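PDB 2BNG: MB2760 from Mycobacterium tuberculosis, which hydrolyses bulky lipophilic epoxides such as cholesterol 5,6-oxide and 9,10-epoxystearic acid to diols in vitro, its physiological substrates being still unidentified. Local coordinates for residues Glu47-Ser52 with Leu119-Phe124; Val87-Thr92 with Gly108-Asp113. All coordinates share one frame; numbering follows the deposited sequence.

Contact 1. Residues Glu47-Ser52 with Leu119-Phe124; sequences ENVGFS and LWRDYF
Glu-47 and Asn-48 pair in parallel with Arg-121 and Asp-122, and three backbone bonds lace the strands together: Glu-47 N to Trp-120 O, Asp-122 N to Glu-47 O, and Val-49 N to Asp-122 O. Side chains alternate between two faces of the sheet. On one, Glu-47 and Arg-121 run alongside each other, carboxylate and guanidinium nearly coplanar (27°); Glu-47 OE1 takes the N-H of Arg-121 NE at 2.7 Å in a nearly straight salt bridge (171°). Glu-47 OE2 pairs with Arg-53, and Arg-121 NH1 reaches Glu-90 of the second subunit. Nearby, Val-49 CG2 sits over the Tyr-123 ring in a CH-pi contact, 3.7 Å from the ring centroid, while the Tyr-123 hydroxyl also bonds to that neighbouring Glu-90. On the other face water 1 donates to Asn-48 OD1 (2.6 Å) and Asp-122 OD2 (2.9 Å). Asn-48 ND2 is held by Ser-52 OG at 3.0 Å and by Tyr-46. Phe-124 CG lies between the backbone N and the carbonyl carbon (chi1 47°), which turns the ring back toward Asn-48, whose OD1 lies at its edge, and Phe-51, whose ring is near-parallel but slid aside, centroids 5.6 Å apart. Beyond the parallel pairing, Phe-51 and Ser-52 both face Asn-48 in a classic beta bulge, their N atoms bonding to Asn-48 O. Asp-122, salt-bridged to Arg-91 and weakly bonded by Trp-120 NE1, is the likely proton acceptor, consistent with this face lining the active site of a limonene-1,2-epoxide hydrolase fold.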
loop_
_atom_site.group_PDB
_atom_site.type_symbol
_atom_site.label_atom_id
_atom_site.label_comp_id
_atom_site.label_asym_id
_atom_site.label_seq_id
_atom_site.Cartn_x
_atom_site.Cartn_y
_atom_site.Cartn_z
ATOM N N GLU C 47 -43.937 -1.208 -23.896
ATOM C CA GLU C 47 -44.762 -0.013 -23.974
ATOM C C GLU C 47 -43.918 1.228 -23.839
ATOM O O GLU C 47 -43.135 1.359 -22.900
ATOM C CB GLU C 47 -45.813 0.005 -22.861
ATOM C CG GLU C 47 -46.916 -1.021 -23.045
ATOM C CD GLU C 47 -47.777 -1.274 -21.790
ATOM O OE1 GLU C 47 -47.423 -0.841 -20.652
ATOM O OE2 GLU C 47 -48.835 -1.932 -21.957
ATOM N N ASN C 48 -44.064 2.127 -24.799
ATOM C CA ASN C 48 -43.765 3.521 -24.567
ATOM C C ASN C 48 -45.109 4.137 -24.204
ATOM O O ASN C 48 -45.998 4.229 -25.056
ATOM C CB ASN C 48 -43.167 4.141 -25.818
ATOM C CG ASN C 48 -41.805 3.587 -26.121
ATOM O OD1 ASN C 48 -40.868 3.790 -25.352
ATOM N ND2 ASN C 48 -41.682 2.858 -27.231
ATOM N N VAL C 49 -45.275 4.512 -22.941
ATOM C CA VAL C 49 -46.608 4.809 -22.413
ATOM C C VAL C 49 -47.293 5.935 -23.179
ATOM O O VAL C 49 -46.738 7.035 -23.312
ATOM C CB VAL C 49 -46.547 5.183 -20.907
ATOM C CG1 VAL C 49 -47.797 5.262 -20.319
ATOM C CG2 VAL C 49 -46.069 4.168 -20.155
ATOM N N GLY C 50 -48.493 5.641 -23.686
ATOM C CA GLY C 50 -49.286 6.589 -24.454
ATOM C C GLY C 50 -48.955 6.569 -25.936
ATOM O O GLY C 50 -49.602 7.267 -26.717
ATOM N N PHE C 51 -47.957 5.786 -26.343
ATOM C CA PHE C 51 -47.489 5.859 -27.736
ATOM C C PHE C 51 -47.401 4.550 -28.512
ATOM O O PHE C 51 -47.736 4.514 -29.687
ATOM C CB PHE C 51 -46.167 6.648 -27.840
ATOM C CG PHE C 51 -46.330 8.091 -27.480
ATOM C CD1 PHE C 51 -46.685 9.026 -28.450
ATOM C CD2 PHE C 51 -46.216 8.512 -26.154
ATOM C CE1 PHE C 51 -46.884 10.368 -28.109
ATOM C CE2 PHE C 51 -46.421 9.841 -25.810
ATOM C CZ PHE C 51 -46.756 10.770 -26.792
ATOM N N SER C 52 -46.937 3.490 -27.878
ATOM C CA SER C 52 -46.750 2.254 -28.588
ATOM C C SER C 52 -46.805 1.080 -27.640
ATOM O O SER C 52 -46.358 1.165 -26.476
ATOM C CB SER C 52 -45.426 2.257 -29.374
ATOM O OG SER C 52 -44.285 2.159 -28.540
ATOM N N LEU C 119 -41.813 -7.561 -18.961
ATOM C CA LEU C 119 -42.433 -6.251 -19.119
ATOM C C LEU C 119 -41.359 -5.186 -19.248
ATOM O O LEU C 119 -40.392 -5.176 -18.488
ATOM C CB LEU C 119 -43.372 -5.907 -17.954
ATOM C CG LEU C 119 -43.972 -4.492 -17.976
ATOM C CD1 LEU C 119 -44.930 -4.273 -19.169
ATOM C CD2 LEU C 119 -44.648 -4.141 -16.659
ATOM N N TRP C 120 -41.535 -4.294 -20.223
ATOM C CA TRP C 120 -40.657 -3.131 -20.398
ATOM C C TRP C 120 -41.561 -1.947 -20.726
ATOM O O TRP C 120 -42.157 -1.858 -21.821
ATOM C CB TRP C 120 -39.637 -3.389 -21.494
ATOM C CG TRP C 120 -38.814 -2.212 -21.914
ATOM C CD1 TRP C 120 -38.602 -1.066 -21.215
ATOM C CD2 TRP C 120 -38.062 -2.092 -23.131
ATOM N NE1 TRP C 120 -37.761 -0.223 -21.924
ATOM C CE2 TRP C 120 -37.425 -0.829 -23.109
ATOM C CE3 TRP C 120 -37.865 -2.930 -24.242
ATOM C CZ2 TRP C 120 -36.591 -0.386 -24.150
ATOM C CZ3 TRP C 120 -37.043 -2.478 -25.291
ATOM C CH2 TRP C 120 -36.420 -1.226 -25.228
ATOM N N ARG C 121 -41.682 -1.058 -19.747
ATOM C CA ARG C 121 -42.617 0.054 -19.820
ATOM C C ARG C 121 -41.889 1.380 -19.588
ATOM O O ARG C 121 -41.471 1.699 -18.467
ATOM C CB ARG C 121 -43.722 -0.123 -18.778
ATOM C CG ARG C 121 -44.818 0.888 -18.959
ATOM C CD ARG C 121 -45.892 0.795 -17.886
ATOM N NE ARG C 121 -46.763 -0.368 -18.055
ATOM C CZ ARG C 121 -47.216 -1.092 -17.032
ATOM N NH1 ARG C 121 -46.855 -0.790 -15.784
ATOM N NH2 ARG C 121 -47.984 -2.137 -17.238
ATOM N N ASP C 122 -41.718 2.146 -20.651
ATOM C CA ASP C 122 -40.984 3.407 -20.518
ATOM C C ASP C 122 -41.960 4.576 -20.490
ATOM O O ASP C 122 -42.867 4.662 -21.330
ATOM C CB ASP C 122 -39.951 3.558 -21.643
ATOM C CG ASP C 122 -38.598 2.890 -21.317
ATOM O OD1 ASP C 122 -38.330 2.495 -20.155
ATOM O OD2 ASP C 122 -37.763 2.762 -22.235
ATOM N N TYR C 123 -41.756 5.452 -19.511
ATOM C CA TYR C 123 -42.527 6.668 -19.313
ATOM C C TYR C 123 -41.675 7.889 -19.666
ATOM O O TYR C 123 -40.518 7.981 -19.269
ATOM C CB TYR C 123 -42.888 6.813 -17.834
ATOM C CG TYR C 123 -43.906 5.848 -17.281
ATOM C CD1 TYR C 123 -43.507 4.641 -16.698
ATOM C CD2 TYR C 123 -45.286 6.158 -17.304
ATOM C CE1 TYR C 123 -44.458 3.762 -16.152
ATOM C CE2 TYR C 123 -46.233 5.290 -16.760
ATOM C CZ TYR C 123 -45.806 4.105 -16.189
ATOM O OH TYR C 123 -46.725 3.244 -15.672
ATOM N N PHE C 124 -42.272 8.856 -20.357
ATOM C CA PHE C 124 -41.610 10.128 -20.649
ATOM C C PHE C 124 -42.686 11.183 -20.928
ATOM O O PHE C 124 -43.869 10.849 -21.033
ATOM C CB PHE C 124 -40.673 10.006 -21.865
ATOM C CG PHE C 124 -41.294 9.322 -23.024
ATOM C CD1 PHE C 124 -41.101 7.970 -23.225
ATOM C CD2 PHE C 124 -42.088 10.025 -23.908
ATOM C CE1 PHE C 124 -41.677 7.326 -24.304
ATOM C CE2 PHE C 124 -42.679 9.400 -24.986
ATOM C CZ PHE C 124 -42.482 8.051 -25.189
HETATM O O HOH W 1 -38.452 2.850 -25.047
HETATM O O HOH W 2 -44.961 8.421 -21.819
#

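Contact 2. Residues Val87-Thr92 with Gly108-Asp113; sequences VLTERT and GVFEVD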
loop_
_atom_site.group_PDB
_atom_site.type_symbol
_atom_site.label_atom_id
_atom_site.label_comp_id
_atom_site.label_asym_id
_atom_site.label_seq_id
_atom_site.Cartn_x
_atom_site.Cartn_y
_atom_site.Cartn_z
ATOM N N VAL C 87 -38.715 -3.979 -11.366
ATOM C CA VAL C 87 -37.541 -3.122 -11.320
ATOM C C VAL C 87 -37.959 -1.734 -11.831
ATOM O O VAL C 87 -38.646 -1.611 -12.867
ATOM C CB VAL C 87 -36.365 -3.710 -12.180
ATOM C CG1 VAL C 87 -35.185 -2.744 -12.269
ATOM C CG2 VAL C 87 -35.912 -5.083 -11.635
ATOM N N LEU C 88 -37.568 -0.698 -11.083
ATOM C CA LEU C 88 -37.869 0.693 -11.435
ATOM C C LEU C 88 -36.590 1.451 -11.718
ATOM O O LEU C 88 -35.560 1.213 -11.086
ATOM C CB LEU C 88 -38.662 1.425 -10.338
ATOM C CG LEU C 88 -39.987 0.795 -9.895
ATOM C CD1 LEU C 88 -39.719 -0.006 -8.652
ATOM C CD2 LEU C 88 -41.079 1.820 -9.629
ATOM N N THR C 89 -36.680 2.430 -12.607
ATOM C CA THR C 89 -35.514 3.002 -13.192
ATOM C C THR C 89 -35.742 4.517 -13.421
ATOM O O THR C 89 -36.788 4.926 -13.916
ATOM C CB THR C 89 -35.288 2.108 -14.440
ATOM O OG1 THR C 89 -33.965 1.705 -14.609
ATOM C CG2 THR C 89 -35.626 2.626 -15.606
ATOM N N GLU C 90 -34.806 5.356 -12.969
ATOM C CA GLU C 90 -34.832 6.797 -13.267
ATOM C C GLU C 90 -33.647 7.065 -14.181
ATOM O O GLU C 90 -32.497 6.844 -13.784
ATOM C CB GLU C 90 -34.739 7.655 -11.994
ATOM C CG GLU C 90 -34.839 9.169 -12.258
ATOM C CD GLU C 90 -34.312 10.071 -11.114
ATOM O OE1 GLU C 90 -33.481 9.638 -10.282
ATOM O OE2 GLU C 90 -34.717 11.249 -11.058
ATOM N N ARG C 91 -33.917 7.489 -15.411
ATOM C CA ARG C 91 -32.874 7.599 -16.423
ATOM C C ARG C 91 -32.915 8.902 -17.205
ATOM O O ARG C 91 -33.899 9.648 -17.187
ATOM C CB ARG C 91 -32.918 6.427 -17.443
ATOM C CG ARG C 91 -33.682 5.211 -17.016
ATOM C CD ARG C 91 -33.407 4.010 -17.872
ATOM N NE ARG C 91 -33.915 4.083 -19.236
ATOM C CZ ARG C 91 -35.040 3.503 -19.675
ATOM N NH1 ARG C 91 -35.830 2.806 -18.846
ATOM N NH2 ARG C 91 -35.386 3.605 -20.978
ATOM N N THR C 92 -31.808 9.157 -17.894
ATOM C CA THR C 92 -31.756 10.073 -19.015
ATOM C C THR C 92 -31.421 9.219 -20.235
ATOM O O THR C 92 -30.465 8.447 -20.225
ATOM C CB THR C 92 -30.684 11.155 -18.818
ATOM O OG1 THR C 92 -30.935 11.871 -17.593
ATOM C CG2 THR C 92 -30.723 12.143 -19.949
ATOM N N GLY C 108 -38.439 3.986 -16.417
ATOM C CA GLY C 108 -38.823 2.696 -16.929
ATOM C C GLY C 108 -39.168 1.757 -15.809
ATOM O O GLY C 108 -38.498 1.746 -14.760
ATOM N N VAL C 109 -40.228 0.985 -16.015
ATOM C CA VAL C 109 -40.544 -0.114 -15.114
ATOM C C VAL C 109 -40.464 -1.440 -15.882
ATOM O O VAL C 109 -40.944 -1.574 -17.016
ATOM C CB VAL C 109 -41.891 0.042 -14.338
ATOM C CG1 VAL C 109 -42.205 1.498 -13.980
ATOM C CG2 VAL C 109 -43.014 -0.530 -15.104
ATOM N N PHE C 110 -39.810 -2.409 -15.250
ATOM C CA PHE C 110 -39.599 -3.719 -15.847
ATOM C C PHE C 110 -40.140 -4.771 -14.926
ATOM O O PHE C 110 -40.277 -4.539 -13.717
ATOM C CB PHE C 110 -38.102 -3.965 -16.085
ATOM C CG PHE C 110 -37.439 -2.890 -16.890
ATOM C CD1 PHE C 110 -37.158 -1.642 -16.332
ATOM C CD2 PHE C 110 -37.094 -3.115 -18.220
ATOM C CE1 PHE C 110 -36.534 -0.636 -17.089
ATOM C CE2 PHE C 110 -36.470 -2.122 -18.975
ATOM C CZ PHE C 110 -36.178 -0.877 -18.407
ATOM N N GLU C 111 -40.455 -5.920 -15.511
ATOM C CA GLU C 111 -40.640 -7.142 -14.760
ATOM C C GLU C 111 -39.715 -8.204 -15.318
ATOM O O GLU C 111 -39.620 -8.406 -16.535
ATOM C CB GLU C 111 -42.100 -7.609 -14.800
ATOM C CG GLU C 111 -42.820 -7.332 -13.507
ATOM C CD GLU C 111 -44.309 -7.235 -13.690
ATOM O OE1 GLU C 111 -44.861 -8.025 -14.480
ATOM O OE2 GLU C 111 -44.941 -6.367 -13.044
ATOM N N VAL C 112 -39.010 -8.873 -14.423
ATOM C CA VAL C 112 -38.122 -9.936 -14.848
ATOM C C VAL C 112 -38.456 -11.266 -14.185
ATOM O O VAL C 112 -38.721 -11.351 -12.989
ATOM C CB VAL C 112 -36.581 -9.528 -14.840
ATOM C CG1 VAL C 112 -36.349 -8.095 -14.349
ATOM C CG2 VAL C 112 -35.721 -10.537 -14.109
ATOM N N ASP C 113 -38.479 -12.294 -15.015
ATOM C CA ASP C 113 -38.845 -13.630 -14.614
ATOM C C ASP C 113 -37.719 -14.502 -15.131
ATOM O O ASP C 113 -37.540 -14.643 -16.344
ATOM C CB ASP C 113 -40.193 -14.005 -15.254
ATOM C CG ASP C 113 -40.577 -15.476 -15.044
ATOM O OD1 ASP C 113 -40.245 -16.058 -13.985
ATOM O OD2 ASP C 113 -41.247 -16.062 -15.928
#
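Val-87 and Phe-110 form a hydrogen-bonded pair in the beta hairpin of strands 86-97 and 100-113, an antiparallel unit of the mixed sheet. Val-87 N bonds to Phe-110 O at 2.9 Å, and Phe-110 N returns a bond to Val-87 O at 2.8 Å. Further on, Gly-108 N reaches Thr-89 O by a more bent bond (3.1 Å, 141°). The tight face is that of Val-87, Thr-89, Gly-108 and Phe-110; helix 13-30 backs Val-87 and Phe-110, and Ile-80 backs Thr-89. Here Phe-110 CG stands anti to its carbonyl carbon (chi1 -54°), and the ring turns its edge to Thr-89, whose CG2 lies 3.7 Å from Phe-110 CE1. Thr-89 CG2 is also modelled 3.1 Å from Gly-108 O, a doubtfully short approach. The face of Leu-88 and Val-109 is looser between these strands; it packs on Gly-81 and Glu-90 of the second subunit, and Val-109 also on Arg-121 and Tyr-123. Looser too is the far end: Val-87 CG2 and Val-112 CG1 stay 4.1 Å apart, and the strand then runs out to solvent at Asp-113. At the opposite end Arg-91, its NH2 held by Asp-93 as well as Asp-122, crosses the phenyl ring with the two planes 47° apart, bringing its NH1 to 3.7 Å from Phe-110 CZ, at the ring edge.

In the fold
The contacts are neighbours in one mixed sheet, their centres 11 Å apart. Both segments of contact 2 fall between those of contact 1 along the chain: 47-52, then 87-92, 108-113 and finally 119-124. Across the sheet the order is strand 44-48, 116-123, 100-113, 86-97, and the adjoining middle strands join the two contacts. Their seam includes a probable bond from Val-109 N to Arg-121 O (2.8 Å) and packing of Trp-120 CD1 on Phe-110 CE2 (3.3 Å). Asp-122 of contact 1 and Arg-91 of contact 2, with Asp-93, the likely proton donor, place both contacts at the probable catalytic site, while both also touch the second subunit.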